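Local coordinates for protein delta toxin (Clostridium perfringens, PDB 2YGT) that probably acts as a haemolysin, a beta-pore-forming toxin of the leukocidin/haemolysin family that assembles into pores in host cell membranes, at residues Val109-Lys114 / Ala171-Glu176; Asp158-Gln163 / Glu176-Arg181; Gly69-Gly74 / Ile246-Glu251; Trp89-Met94 / Glu251-His256. One frame throughout, in Å; residues are numbered along the deposited sequence.

Interaction 1 of 4, residues Val109-Lys114 / Ala171-Glu176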
loop_
_atom_site.group_PDB
_atom_site.type_symbol
_atom_site.label_atom_id
_atom_site.label_comp_id
_atom_site.label_asym_id
_atom_site.label_seq_id
_atom_site.Cartn_x
_atom_site.Cartn_y
_atom_site.Cartn_z
ATOM N N VAL A 109 11.535 1.643 12.869
ATOM C CA VAL A 109 12.810 0.932 12.791
ATOM C C VAL A 109 12.874 -0.107 11.672
ATOM O O VAL A 109 13.939 -0.654 11.386
ATOM C CB VAL A 109 13.186 0.288 14.142
ATOM C CG1 VAL A 109 13.314 1.362 15.216
ATOM C CG2 VAL A 109 12.159 -0.763 14.533
ATOM N N ASP A 110 11.734 -0.370 11.040
ATOM C CA ASP A 110 11.703 -1.226 9.859
ATOM C C ASP A 110 10.337 -1.172 9.187
ATOM O O ASP A 110 9.344 -0.789 9.808
ATOM C CB ASP A 110 12.071 -2.670 10.211
ATOM C CG ASP A 110 12.961 -3.314 9.162
ATOM O OD1 ASP A 110 12.761 -3.044 7.960
ATOM O OD2 ASP A 110 13.867 -4.085 9.539
ATOM N N SER A 111 10.295 -1.549 7.914
ATOM C CA SER A 111 9.050 -1.538 7.156
ATOM C C SER A 111 9.116 -2.452 5.937
ATOM O O SER A 111 10.196 -2.833 5.486
ATOM C CB SER A 111 8.699 -0.110 6.724
ATOM O OG SER A 111 9.726 0.462 5.934
ATOM N N VAL A 112 7.951 -2.801 5.409
ATOM C CA VAL A 112 7.859 -3.619 4.210
ATOM C C VAL A 112 6.663 -3.145 3.396
ATOM O O VAL A 112 5.692 -2.642 3.966
ATOM C CB VAL A 112 7.678 -5.106 4.561
ATOM C CG1 VAL A 112 9.001 -5.715 5.019
ATOM C CG2 VAL A 112 6.599 -5.271 5.626
ATOM N N PRO A 113 6.718 -3.303 2.060
ATOM C CA PRO A 113 7.792 -3.920 1.268
ATOM C C PRO A 113 9.078 -3.094 1.248
ATOM O O PRO A 113 9.039 -1.882 1.461
ATOM C CB PRO A 113 7.201 -3.982 -0.150
ATOM C CG PRO A 113 5.735 -3.738 0.008
ATOM C CD PRO A 113 5.587 -2.880 1.216
ATOM N N LYS A 114 10.204 -3.756 0.990
ATOM C CA LYS A 114 11.492 -3.081 0.881
ATOM C C LYS A 114 11.844 -2.872 -0.579
ATOM O O LYS A 114 11.380 -3.610 -1.448
ATOM C CB LYS A 114 12.602 -3.913 1.520
ATOM C CG LYS A 114 12.397 -4.236 2.979
ATOM C CD LYS A 114 13.517 -5.135 3.472
ATOM C CE LYS A 114 13.297 -5.559 4.905
ATOM N NZ LYS A 114 14.335 -6.525 5.345
ATOM N N ALA A 171 7.796 6.123 6.122
ATOM C CA ALA A 171 7.889 5.037 5.159
ATOM C C ALA A 171 6.913 5.328 4.027
ATOM O O ALA A 171 5.731 5.564 4.274
ATOM C CB ALA A 171 7.564 3.712 5.822
ATOM N N SER A 172 7.411 5.316 2.793
ATOM C CA SER A 172 6.610 5.686 1.632
ATOM C C SER A 172 6.695 4.651 0.516
ATOM O O SER A 172 7.768 4.111 0.243
ATOM C CB SER A 172 7.073 7.036 1.094
ATOM O OG SER A 172 7.187 7.973 2.139
ATOM N N TRP A 173 5.567 4.394 -0.141
ATOM C CA TRP A 173 5.533 3.442 -1.244
ATOM C C TRP A 173 4.849 4.023 -2.475
ATOM O O TRP A 173 3.809 4.673 -2.379
ATOM C CB TRP A 173 4.820 2.153 -0.829
ATOM C CG TRP A 173 5.479 1.419 0.293
ATOM C CD1 TRP A 173 6.440 0.456 0.191
ATOM C CD2 TRP A 173 5.221 1.583 1.691
ATOM N NE1 TRP A 173 6.798 0.010 1.444
ATOM C CE2 TRP A 173 6.064 0.689 2.381
ATOM C CE3 TRP A 173 4.358 2.403 2.426
ATOM C CZ2 TRP A 173 6.071 0.591 3.770
ATOM C CZ3 TRP A 173 4.367 2.304 3.807
ATOM C CH2 TRP A 173 5.217 1.405 4.464
ATOM N N ASN A 174 5.457 3.788 -3.631
ATOM C CA ASN A 174 4.845 4.113 -4.910
ATOM C C ASN A 174 4.464 2.834 -5.633
ATOM O O ASN A 174 5.315 1.986 -5.912
ATOM C CB ASN A 174 5.799 4.927 -5.786
ATOM C CG ASN A 174 5.760 6.410 -5.472
ATOM O OD1 ASN A 174 4.867 6.885 -4.768
ATOM N ND2 ASN A 174 6.724 7.153 -6.003
ATOM N N THR A 175 3.177 2.690 -5.921
ATOM C CA THR A 175 2.705 1.602 -6.762
ATOM C C THR A 175 2.284 2.177 -8.111
ATOM O O THR A 175 1.203 2.753 -8.250
ATOM C CB THR A 175 1.553 0.837 -6.103
ATOM O OG1 THR A 175 1.999 0.325 -4.841
ATOM C CG2 THR A 175 1.110 -0.315 -6.981
ATOM N N GLU A 176 3.159 2.018 -9.098
ATOM C CA GLU A 176 2.991 2.651 -10.399
ATOM C C GLU A 176 2.872 1.626 -11.520
ATOM O O GLU A 176 3.498 0.566 -11.476
ATOM C CB GLU A 176 4.175 3.579 -10.670
ATOM C CG GLU A 176 4.040 4.428 -11.922
ATOM C CD GLU A 176 5.201 5.392 -12.091
ATOM O OE1 GLU A 176 5.877 5.693 -11.082
ATOM O OE2 GLU A 176 5.437 5.847 -13.229
#
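Ala171 rests its CB against Ser111, 3.9 Å from OG, where the two sheets of a beta-sandwich face each other. Strand 107-112 edges one sheet and strand 170-177 belongs to the other; the two segments run nearly parallel, their axes 8.4 Å apart at closest approach. Ser111 OG spends its main hydrogen bond on Gln163 NE2 and a weak one on Asp166, which, like Asp110, belongs to a zinc site whose metal is not bound to this chain in the model. Trp173 makes the larger part of the contact. CG stands anti to the carbonyl carbon (chi1 -62°), and the indole lies between the sheets, against the turn after strand 107-112. Its CZ2 lies 3.3 Å from Val112 O and 4.0 Å from Ser111 CB, both oblique. Pro113, which follows a cis peptide bond, places CD 3.6 Å from Trp173 CD1, while Phe229 of strand 224-235 stacks on the indole. Val112 and Pro113 also touch strand 121-128, probably part of the folded pre-stem as in related haemolysins. The buried indole N-H is satisfied by a carbonyl lone pair: Trp173 NE1 donates to Pro113 O at 2.9 Å (N-H...O 161°), the oxygen only 5° out of the ring plane.

Interaction 2 of 4, residues Asp158-Gln163 / Glu176-Arg181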
loop_
_atom_site.group_PDB
_atom_site.type_symbol
_atom_site.label_atom_id
_atom_site.label_comp_id
_atom_site.label_asym_id
_atom_site.label_seq_id
_atom_site.Cartn_x
_atom_site.Cartn_y
_atom_site.Cartn_z
ATOM N N ASP A 158 0.336 -5.874 -13.193
ATOM C CA ASP A 158 0.778 -4.852 -14.141
ATOM C C ASP A 158 1.394 -3.621 -13.480
ATOM O O ASP A 158 1.783 -2.676 -14.166
ATOM C CB ASP A 158 -0.366 -4.435 -15.069
ATOM C CG ASP A 158 -0.876 -5.584 -15.913
ATOM O OD1 ASP A 158 -0.193 -6.627 -15.964
ATOM O OD2 ASP A 158 -1.957 -5.442 -16.525
ATOM N N TYR A 159 1.479 -3.637 -12.154
ATOM C CA TYR A 159 2.083 -2.539 -11.405
ATOM C C TYR A 159 3.320 -3.007 -10.647
ATOM O O TYR A 159 3.490 -4.197 -10.386
ATOM C CB TYR A 159 1.082 -1.953 -10.403
ATOM C CG TYR A 159 -0.009 -1.106 -11.017
ATOM C CD1 TYR A 159 -0.991 -1.676 -11.824
ATOM C CD2 TYR A 159 -0.071 0.264 -10.774
ATOM C CE1 TYR A 159 -1.995 -0.900 -12.380
ATOM C CE2 TYR A 159 -1.072 1.044 -11.325
ATOM C CZ TYR A 159 -2.030 0.458 -12.125
ATOM O OH TYR A 159 -3.027 1.240 -12.671
ATOM N N ASN A 160 4.179 -2.057 -10.294
ATOM C CA ASN A 160 5.307 -2.324 -9.413
ATOM C C ASN A 160 5.236 -1.445 -8.170
ATOM O O ASN A 160 4.674 -0.350 -8.205
ATOM C CB ASN A 160 6.636 -2.089 -10.134
ATOM C CG ASN A 160 6.935 -3.154 -11.175
ATOM O OD1 ASN A 160 8.020 -3.180 -11.754
ATOM N ND2 ASN A 160 5.976 -4.040 -11.415
ATOM N N THR A 161 5.810 -1.928 -7.074
ATOM C CA THR A 161 5.864 -1.150 -5.843
ATOM C C THR A 161 7.309 -0.825 -5.480
ATOM O O THR A 161 8.170 -1.704 -5.444
ATOM C CB THR A 161 5.194 -1.889 -4.659
ATOM O OG1 THR A 161 3.803 -2.085 -4.943
ATOM C CG2 THR A 161 5.331 -1.080 -3.378
ATOM N N ILE A 162 7.572 0.449 -5.223
ATOM C CA ILE A 162 8.885 0.867 -4.767
ATOM C C ILE A 162 8.767 1.669 -3.478
ATOM O O ILE A 162 7.900 2.534 -3.351
ATOM C CB ILE A 162 9.605 1.716 -5.828
ATOM C CG1 ILE A 162 10.901 2.294 -5.257
ATOM C CG2 ILE A 162 8.704 2.834 -6.309
ATOM C CD1 ILE A 162 11.802 2.909 -6.297
ATOM N N GLN A 163 9.629 1.372 -2.512
ATOM C CA GLN A 163 9.684 2.172 -1.298
ATOM C C GLN A 163 10.528 3.412 -1.551
ATOM O O GLN A 163 11.743 3.324 -1.730
ATOM C CB GLN A 163 10.235 1.373 -0.114
ATOM C CG GLN A 163 10.214 2.166 1.188
ATOM C CD GLN A 163 10.343 1.291 2.416
ATOM O OE1 GLN A 163 11.340 0.592 2.595
ATOM N NE2 GLN A 163 9.340 1.340 3.283
ATOM N N GLU A 176 3.159 2.018 -9.098
ATOM C CA GLU A 176 2.991 2.651 -10.399
ATOM C C GLU A 176 2.872 1.626 -11.520
ATOM O O GLU A 176 3.498 0.566 -11.476
ATOM C CB GLU A 176 4.175 3.579 -10.670
ATOM C CG GLU A 176 4.040 4.428 -11.922
ATOM C CD GLU A 176 5.201 5.392 -12.091
ATOM O OE1 GLU A 176 5.877 5.693 -11.082
ATOM O OE2 GLU A 176 5.437 5.847 -13.229
ATOM N N PHE A 177 2.067 1.953 -12.527
ATOM C CA PHE A 177 1.874 1.063 -13.664
ATOM C C PHE A 177 3.212 0.746 -14.323
ATOM O O PHE A 177 4.063 1.621 -14.484
ATOM C CB PHE A 177 0.899 1.665 -14.688
ATOM C CG PHE A 177 0.538 0.719 -15.802
ATOM C CD1 PHE A 177 1.305 0.657 -16.954
ATOM C CD2 PHE A 177 -0.557 -0.124 -15.690
ATOM C CE1 PHE A 177 0.988 -0.224 -17.971
ATOM C CE2 PHE A 177 -0.880 -1.004 -16.708
ATOM C CZ PHE A 177 -0.104 -1.053 -17.851
ATOM N N ALA A 178 3.394 -0.513 -14.702
ATOM C CA ALA A 178 4.654 -0.946 -15.285
ATOM C C ALA A 178 4.529 -1.170 -16.787
ATOM O O ALA A 178 5.073 -0.401 -17.581
ATOM C CB ALA A 178 5.161 -2.211 -14.593
ATOM N N GLU A 179 3.802 -2.215 -17.172
ATOM C CA GLU A 179 3.716 -2.607 -18.575
ATOM C C GLU A 179 2.613 -3.637 -18.796
ATOM O O GLU A 179 2.442 -4.555 -17.991
ATOM C CB GLU A 179 5.060 -3.167 -19.043
ATOM C CG GLU A 179 5.085 -3.601 -20.499
ATOM C CD GLU A 179 6.471 -4.019 -20.954
ATOM O OE1 GLU A 179 7.422 -3.219 -20.809
ATOM O OE2 GLU A 179 6.605 -5.153 -21.451
ATOM N N THR A 180 1.872 -3.484 -19.889
ATOM C CA THR A 180 0.776 -4.392 -20.208
ATOM C C THR A 180 1.311 -5.761 -20.608
ATOM O O THR A 180 2.495 -5.905 -20.893
ATOM C CB THR A 180 -0.112 -3.836 -21.356
ATOM O OG1 THR A 180 0.588 -3.949 -22.602
ATOM C CG2 THR A 180 -0.478 -2.382 -21.105
ATOM N N ARG A 181 0.435 -6.760 -20.629
ATOM C CA ARG A 181 0.833 -8.112 -21.012
ATOM C C ARG A 181 1.384 -8.156 -22.435
ATOM O O ARG A 181 2.246 -8.973 -22.751
ATOM C CB ARG A 181 -0.340 -9.085 -20.877
ATOM C CG ARG A 181 -0.008 -10.509 -21.296
ATOM C CD ARG A 181 -1.239 -11.401 -21.284
HETATM O O HOH W 1 -1.982 -6.269 -19.162
HETATM O O HOH W 2 2.505 -6.867 -16.723
#
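Asn160 and Glu176 form an antiparallel hydrogen-bonded pair, with Asn160 N donating to Glu176 O at 3.0 Å and Glu176 N to Asn160 O at 2.9 Å. Beyond it the ladder closes with Ala178 N to Asp158 O at 2.7 Å, although by then the second segment has left its strand. Two waters carry the pairing further: one joins Asp158 OD2 to Arg181 N, the other Asp158 OD1 to Glu179 O, giving each carboxylate oxygen its own link to the outgoing chain. The amide of Asn160 turns back on its own segment, ND2 donating to Tyr159 O at 2.7 Å from 50° above that carbonyl's plane; the same nitrogen packs 3.8 Å from Ala178 CB.

In the intervening non-hydrogen-bonded pair, Tyr159 and Phe177 make a T-shaped stack. The edge of Phe177 points toward the face of Tyr159, the planes at 83° and the centroids 5.4 Å apart, with Phe177 CD2 nearest Tyr159 CE1. With CG anti to the backbone N (chi1 -173°), the Phe177 ring starts out beside Tyr159. Phe177 CA adds a CH-pi contact over that tyrosine ring, 3.8 Å from its centroid. The Phe177 ring also meets Trp89 and Phe198 edge-to-face; Tyr159 OH donates to Pro90 O. The whole is the open end of the beta hairpin of strands 159-166 and 170-177, where the two strands part.

Interaction 3 of 4, residues Gly69-Gly74 / Ile246-Glu251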
loop_
_atom_site.group_PDB
_atom_site.type_symbol
_atom_site.label_atom_id
_atom_site.label_comp_id
_atom_site.label_asym_id
_atom_site.label_seq_id
_atom_site.Cartn_x
_atom_site.Cartn_y
_atom_site.Cartn_z
ATOM N N GLY A 69 -5.582 -0.774 2.903
ATOM C CA GLY A 69 -6.397 0.273 2.320
ATOM C C GLY A 69 -7.073 -0.073 1.010
ATOM O O GLY A 69 -6.807 -1.109 0.398
ATOM N N PHE A 70 -7.973 0.807 0.591
ATOM C CA PHE A 70 -8.562 0.726 -0.733
ATOM C C PHE A 70 -8.624 2.116 -1.340
ATOM O O PHE A 70 -9.260 3.012 -0.789
ATOM C CB PHE A 70 -9.962 0.111 -0.699
ATOM C CG PHE A 70 -10.617 0.038 -2.056
ATOM C CD1 PHE A 70 -10.186 -0.884 -2.995
ATOM C CD2 PHE A 70 -11.654 0.893 -2.391
ATOM C CE1 PHE A 70 -10.776 -0.954 -4.246
ATOM C CE2 PHE A 70 -12.251 0.829 -3.640
ATOM C CZ PHE A 70 -11.812 -0.096 -4.570
ATOM N N ILE A 71 -7.942 2.292 -2.464
ATOM C CA ILE A 71 -8.012 3.530 -3.217
ATOM C C ILE A 71 -8.692 3.256 -4.549
ATOM O O ILE A 71 -8.145 2.543 -5.392
ATOM C CB ILE A 71 -6.610 4.122 -3.478
ATOM C CG1 ILE A 71 -5.791 4.150 -2.188
ATOM C CG2 ILE A 71 -6.727 5.517 -4.083
ATOM C CD1 ILE A 71 -4.406 4.734 -2.357
ATOM N N PRO A 72 -9.895 3.813 -4.738
ATOM C CA PRO A 72 -10.639 3.626 -5.986
ATOM C C PRO A 72 -9.790 4.036 -7.183
ATOM O O PRO A 72 -9.025 4.995 -7.089
ATOM C CB PRO A 72 -11.830 4.570 -5.827
ATOM C CG PRO A 72 -11.995 4.731 -4.352
ATOM C CD PRO A 72 -10.609 4.683 -3.788
ATOM N N SER A 73 -9.923 3.311 -8.289
ATOM C CA SER A 73 -9.136 3.595 -9.487
ATOM C C SER A 73 -9.482 4.959 -10.073
ATOM O O SER A 73 -8.639 5.614 -10.686
ATOM C CB SER A 73 -9.346 2.513 -10.547
ATOM O OG SER A 73 -10.674 2.535 -11.039
ATOM N N GLY A 74 -10.729 5.377 -9.889
ATOM C CA GLY A 74 -11.196 6.636 -10.434
ATOM C C GLY A 74 -11.242 6.635 -11.950
ATOM O O GLY A 74 -11.224 7.693 -12.578
ATOM N N ILE A 246 -1.192 8.962 7.927
ATOM C CA ILE A 246 -1.207 8.155 6.719
ATOM C C ILE A 246 -1.800 8.944 5.562
ATOM O O ILE A 246 -2.902 9.484 5.665
ATOM C CB ILE A 246 -1.978 6.846 6.924
ATOM C CG1 ILE A 246 -1.282 6.001 7.993
ATOM C CG2 ILE A 246 -2.081 6.083 5.613
ATOM C CD1 ILE A 246 -1.890 4.637 8.179
ATOM N N SER A 247 -1.054 9.019 4.466
ATOM C CA SER A 247 -1.504 9.744 3.287
ATOM C C SER A 247 -1.752 8.790 2.125
ATOM O O SER A 247 -0.916 7.943 1.816
ATOM C CB SER A 247 -0.475 10.801 2.877
ATOM O OG SER A 247 -0.223 11.711 3.929
ATOM N N LEU A 248 -2.913 8.931 1.494
ATOM C CA LEU A 248 -3.226 8.188 0.286
ATOM C C LEU A 248 -3.223 9.165 -0.877
ATOM O O LEU A 248 -3.850 10.221 -0.806
ATOM C CB LEU A 248 -4.598 7.527 0.401
ATOM C CG LEU A 248 -4.913 6.805 1.711
ATOM C CD1 LEU A 248 -6.338 6.282 1.693
ATOM C CD2 LEU A 248 -3.928 5.675 1.974
ATOM N N LYS A 249 -2.506 8.820 -1.942
ATOM C CA LYS A 249 -2.438 9.681 -3.115
ATOM C C LYS A 249 -2.662 8.869 -4.380
ATOM O O LYS A 249 -2.165 7.752 -4.509
ATOM C CB LYS A 249 -1.082 10.382 -3.197
ATOM C CG LYS A 249 -0.573 10.921 -1.875
ATOM C CD LYS A 249 0.863 11.396 -2.005
ATOM C CE LYS A 249 1.494 11.626 -0.645
ATOM N NZ LYS A 249 2.907 12.072 -0.770
ATOM N N ARG A 250 -3.418 9.439 -5.309
ATOM C CA ARG A 250 -3.667 8.802 -6.591
ATOM C C ARG A 250 -3.420 9.798 -7.716
ATOM O O ARG A 250 -3.933 10.915 -7.689
ATOM C CB ARG A 250 -5.105 8.278 -6.655
ATOM C CG ARG A 250 -5.461 7.580 -7.959
ATOM C CD ARG A 250 -6.952 7.297 -8.033
ATOM N NE ARG A 250 -7.726 8.531 -8.096
ATOM C CZ ARG A 250 -8.985 8.650 -7.690
ATOM N NH1 ARG A 250 -9.620 7.604 -7.181
ATOM N NH2 ARG A 250 -9.607 9.818 -7.787
ATOM N N GLU A 251 -2.612 9.405 -8.694
ATOM C CA GLU A 251 -2.433 10.224 -9.884
ATOM C C GLU A 251 -3.240 9.643 -11.036
ATOM O O GLU A 251 -3.139 8.454 -11.334
ATOM C CB GLU A 251 -0.960 10.336 -10.275
ATOM C CG GLU A 251 -0.745 11.231 -11.493
ATOM C CD GLU A 251 0.707 11.326 -11.912
ATOM O OE1 GLU A 251 1.588 10.949 -11.110
ATOM O OE2 GLU A 251 0.965 11.787 -13.045
#
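Arg250 reaches from its strand to the end of strand 61-72, where NH1 donates to Pro72 O at 2.7 Å. The oxygen lies near the guanidinium plane at its edge, yet NH1 stands 50° out of the carbonyl plane of Pro72, so the group grips the carbonyl from above. Gly74 CA covers one guanidinium face, 4.1 Å from Arg250 CZ, with no side chain in between. The aliphatic stem is close too: Arg250 CD sits 3.2 Å from Pro72 O and 3.6 Å from Ser73 O. A bend about the CG-CD bond (chi3 66°) turns NE out of the otherwise extended chain.

Beside this polar grip lies an apolar one. Ile71 points its side chain at the opposing strand, setting CD1 3.9 Å from Leu248 CB and CG2 4.1 Å from Arg250 CB; the Ile71 and Arg250 side chains run alongside each other, pointing opposite ways.

Further out, Ser73 OG hydrogen-bonds to Ile221 O of helix 219-222, next to the turn that meets Arg250. Lys249, directed to the other side of its strand, forms a salt bridge with Asp96. The axes of 69-72 and 246-251 pass 8.5 Å apart at closest approach, crossing at -29°, with their strands in the two sheets of the sandwich. Strand 224-235 bonds to the backbone of strand 61-72, strands 84-99 and 263-282 flank strand 241-259, and Tyr93 packs on Ile71 between the layers.

Interaction 4 of 4, residues Trp89-Met94 / Glu251-His256; sequences WPIKYM and EINSYH
A classic beta bulge sets Ile91 and Lys92 together opposite Glu251, at the corner where strand 84-99 bends while paired antiparallel with strand 241-259. Before it, Trp89 and Asn253 form an antiparallel hydrogen-bonded pair: Trp89 N gives its hydrogen to Asn253 O at 2.9 Å and Asn253 N returns one to Trp89 O at 2.8 Å. Within the bulge Glu251 N donates to Lys92 O at 2.8 Å. The extra residue, Ile91, turns its side chain toward the partner strand, with CG2 3.8 Å from Glu251 CD. Lys92 NZ stays 4.4 Å from Glu251 OE1, too far for a salt bridge, so the two charges probably interact only loosely. Trp89 holds CG between its backbone N and carbonyl carbon (chi1 66°), and the indole lies beside the opposing strand, NE1 3.6 Å from Asn253 CB. The indole and the Asn253 amide planes stand 90° apart. Asn267 of the adjoining strand 263-282 serves both groups, its OD1 accepting a hydrogen bond from Trp89 NE1 and its ND2 binding Asn253 OD1. The other end of that amide is held within its own strand, Asn253 ND2 donating to Ile252 O at 2.8 Å from above the carbonyl plane, while OD1 packs 3.3 Å from Ile91 CD1.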
loop_
_atom_site.group_PDB
_atom_site.type_symbol
_atom_site.label_atom_id
_atom_site.label_comp_id
_atom_site.label_asym_id
_atom_site.label_seq_id
_atom_site.Cartn_x
_atom_site.Cartn_y
_atom_site.Cartn_z
ATOM N N TRP A 89 -7.297 6.991 -16.072
ATOM C CA TRP A 89 -6.812 5.829 -15.335
ATOM C C TRP A 89 -5.744 6.213 -14.303
ATOM O O TRP A 89 -5.087 7.247 -14.441
ATOM C CB TRP A 89 -6.265 4.780 -16.315
ATOM C CG TRP A 89 -5.040 5.236 -17.056
ATOM C CD1 TRP A 89 -4.977 6.194 -18.028
ATOM C CD2 TRP A 89 -3.700 4.754 -16.882
ATOM N NE1 TRP A 89 -3.683 6.338 -18.467
ATOM C CE2 TRP A 89 -2.879 5.467 -17.778
ATOM C CE3 TRP A 89 -3.115 3.790 -16.053
ATOM C CZ2 TRP A 89 -1.506 5.249 -17.872
ATOM C CZ3 TRP A 89 -1.748 3.572 -16.147
ATOM C CH2 TRP A 89 -0.959 4.300 -17.051
ATOM N N PRO A 90 -5.568 5.377 -13.264
ATOM C CA PRO A 90 -4.596 5.662 -12.205
ATOM C C PRO A 90 -3.212 5.147 -12.576
ATOM O O PRO A 90 -2.921 3.968 -12.372
ATOM C CB PRO A 90 -5.125 4.846 -11.013
ATOM C CG PRO A 90 -6.289 4.015 -11.549
ATOM C CD PRO A 90 -6.228 4.084 -13.039
ATOM N N ILE A 91 -2.364 6.009 -13.121
ATOM C CA ILE A 91 -0.999 5.600 -13.413
ATOM C C ILE A 91 -0.223 5.301 -12.126
ATOM O O ILE A 91 0.629 4.409 -12.104
ATOM C CB ILE A 91 -0.251 6.652 -14.247
ATOM C CG1 ILE A 91 1.130 6.127 -14.646
ATOM C CG2 ILE A 91 -0.135 7.963 -13.479
ATOM C CD1 ILE A 91 1.792 6.931 -15.744
ATOM N N LYS A 92 -0.529 6.027 -11.052
ATOM C CA LYS A 92 0.234 5.888 -9.812
ATOM C C LYS A 92 -0.594 6.011 -8.530
ATOM O O LYS A 92 -1.446 6.891 -8.400
ATOM C CB LYS A 92 1.382 6.900 -9.776
ATOM C CG LYS A 92 2.466 6.547 -8.773
ATOM C CD LYS A 92 3.251 7.764 -8.326
ATOM C CE LYS A 92 4.019 8.388 -9.470
ATOM N NZ LYS A 92 5.077 9.306 -8.963
ATOM N N TYR A 93 -0.325 5.108 -7.592
ATOM C CA TYR A 93 -0.869 5.180 -6.242
ATOM C C TYR A 93 0.284 5.424 -5.277
ATOM O O TYR A 93 1.346 4.817 -5.411
ATOM C CB TYR A 93 -1.542 3.866 -5.854
ATOM C CG TYR A 93 -2.787 3.498 -6.629
ATOM C CD1 TYR A 93 -4.031 4.004 -6.267
ATOM C CD2 TYR A 93 -2.726 2.612 -7.698
ATOM C CE1 TYR A 93 -5.169 3.650 -6.962
ATOM C CE2 TYR A 93 -3.859 2.256 -8.393
ATOM C CZ TYR A 93 -5.076 2.775 -8.021
ATOM O OH TYR A 93 -6.208 2.420 -8.716
ATOM N N MET A 94 0.081 6.296 -4.295
ATOM C CA MET A 94 1.128 6.568 -3.315
ATOM C C MET A 94 0.600 6.457 -1.890
ATOM O O MET A 94 -0.488 6.943 -1.583
ATOM C CB MET A 94 1.734 7.953 -3.545
ATOM C CG MET A 94 2.204 8.191 -4.973
ATOM S SD MET A 94 2.809 9.866 -5.251
ATOM C CE MET A 94 4.251 9.900 -4.189
ATOM N N GLU A 251 -2.612 9.405 -8.694
ATOM C CA GLU A 251 -2.433 10.224 -9.884
ATOM C C GLU A 251 -3.240 9.643 -11.036
ATOM O O GLU A 251 -3.139 8.454 -11.334
ATOM C CB GLU A 251 -0.960 10.336 -10.275
ATOM C CG GLU A 251 -0.745 11.231 -11.493
ATOM C CD GLU A 251 0.707 11.326 -11.912
ATOM O OE1 GLU A 251 1.588 10.949 -11.110
ATOM O OE2 GLU A 251 0.965 11.787 -13.045
ATOM N N ILE A 252 -4.043 10.488 -11.670
ATOM C CA ILE A 252 -4.844 10.074 -12.811
ATOM C C ILE A 252 -4.232 10.603 -14.099
ATOM O O ILE A 252 -3.815 11.759 -14.166
ATOM C CB ILE A 252 -6.283 10.607 -12.705
ATOM C CG1 ILE A 252 -6.994 10.005 -11.494
ATOM C CG2 ILE A 252 -7.064 10.309 -13.982
ATOM C CD1 ILE A 252 -7.705 8.711 -11.795
ATOM N N ASN A 253 -4.170 9.753 -15.118
ATOM C CA ASN A 253 -3.759 10.179 -16.450
ATOM C C ASN A 253 -4.894 9.989 -17.452
ATOM O O ASN A 253 -5.837 9.241 -17.197
ATOM C CB ASN A 253 -2.512 9.422 -16.907
ATOM C CG ASN A 253 -1.246 9.939 -16.254
ATOM O OD1 ASN A 253 -0.145 9.486 -16.561
ATOM N ND2 ASN A 253 -1.398 10.900 -15.351
ATOM N N SER A 254 -4.805 10.676 -18.584
ATOM C CA SER A 254 -5.816 10.561 -19.625
ATOM C C SER A 254 -5.221 9.895 -20.856
ATOM O O SER A 254 -4.388 10.482 -21.547
ATOM C CB SER A 254 -6.377 11.938 -19.992
ATOM O OG SER A 254 -7.069 12.522 -18.899
ATOM N N TYR A 255 -5.641 8.661 -21.114
ATOM C CA TYR A 255 -5.223 7.944 -22.310
ATOM C C TYR A 255 -6.201 8.234 -23.445
ATOM O O TYR A 255 -7.354 7.808 -23.409
ATOM C CB TYR A 255 -5.143 6.440 -22.033
ATOM C CG TYR A 255 -4.750 5.611 -23.240
ATOM C CD1 TYR A 255 -3.429 5.554 -23.668
ATOM C CD2 TYR A 255 -5.703 4.891 -23.951
ATOM C CE1 TYR A 255 -3.070 4.803 -24.774
ATOM C CE2 TYR A 255 -5.355 4.136 -25.053
ATOM C CZ TYR A 255 -4.039 4.095 -25.460
ATOM O OH TYR A 255 -3.691 3.343 -26.556
ATOM N N HIS A 256 -5.734 8.982 -24.439
ATOM C CA HIS A 256 -6.562 9.368 -25.577
ATOM C C HIS A 256 -6.349 8.439 -26.762
ATOM O O HIS A 256 -5.214 8.105 -27.099
ATOM C CB HIS A 256 -6.222 10.793 -26.023
ATOM C CG HIS A 256 -6.641 11.856 -25.054
ATOM N ND1 HIS A 256 -7.471 12.897 -25.406
ATOM C CD2 HIS A 256 -6.341 12.039 -23.746
ATOM C CE1 HIS A 256 -7.667 13.676 -24.357
ATOM N NE2 HIS A 256 -6.993 13.177 -23.336
#

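Interactions 1 and 3 span the sandwich, joining strands of different sheets through side chains: a buried indole in interaction 1, an arginine and aliphatic groups in the partly buried interaction 3. Interactions 2 and 4 lie within one sheet and rest on backbone ladders; interaction 4 is buried, whereas interaction 2 frays into water-bridged loop. Strand 170-177 serves interactions 1 and 2, which share Glu176, and strand 241-259 serves 3 and 4, which share Glu251. Strand 84-99 connects these pairs: Ile91 O accepts from Phe177 N, Tyr93 O from Thr175 N, and Met94 N donates to Lys249 O. Of the four, interaction 1 alone includes a zinc-site residue.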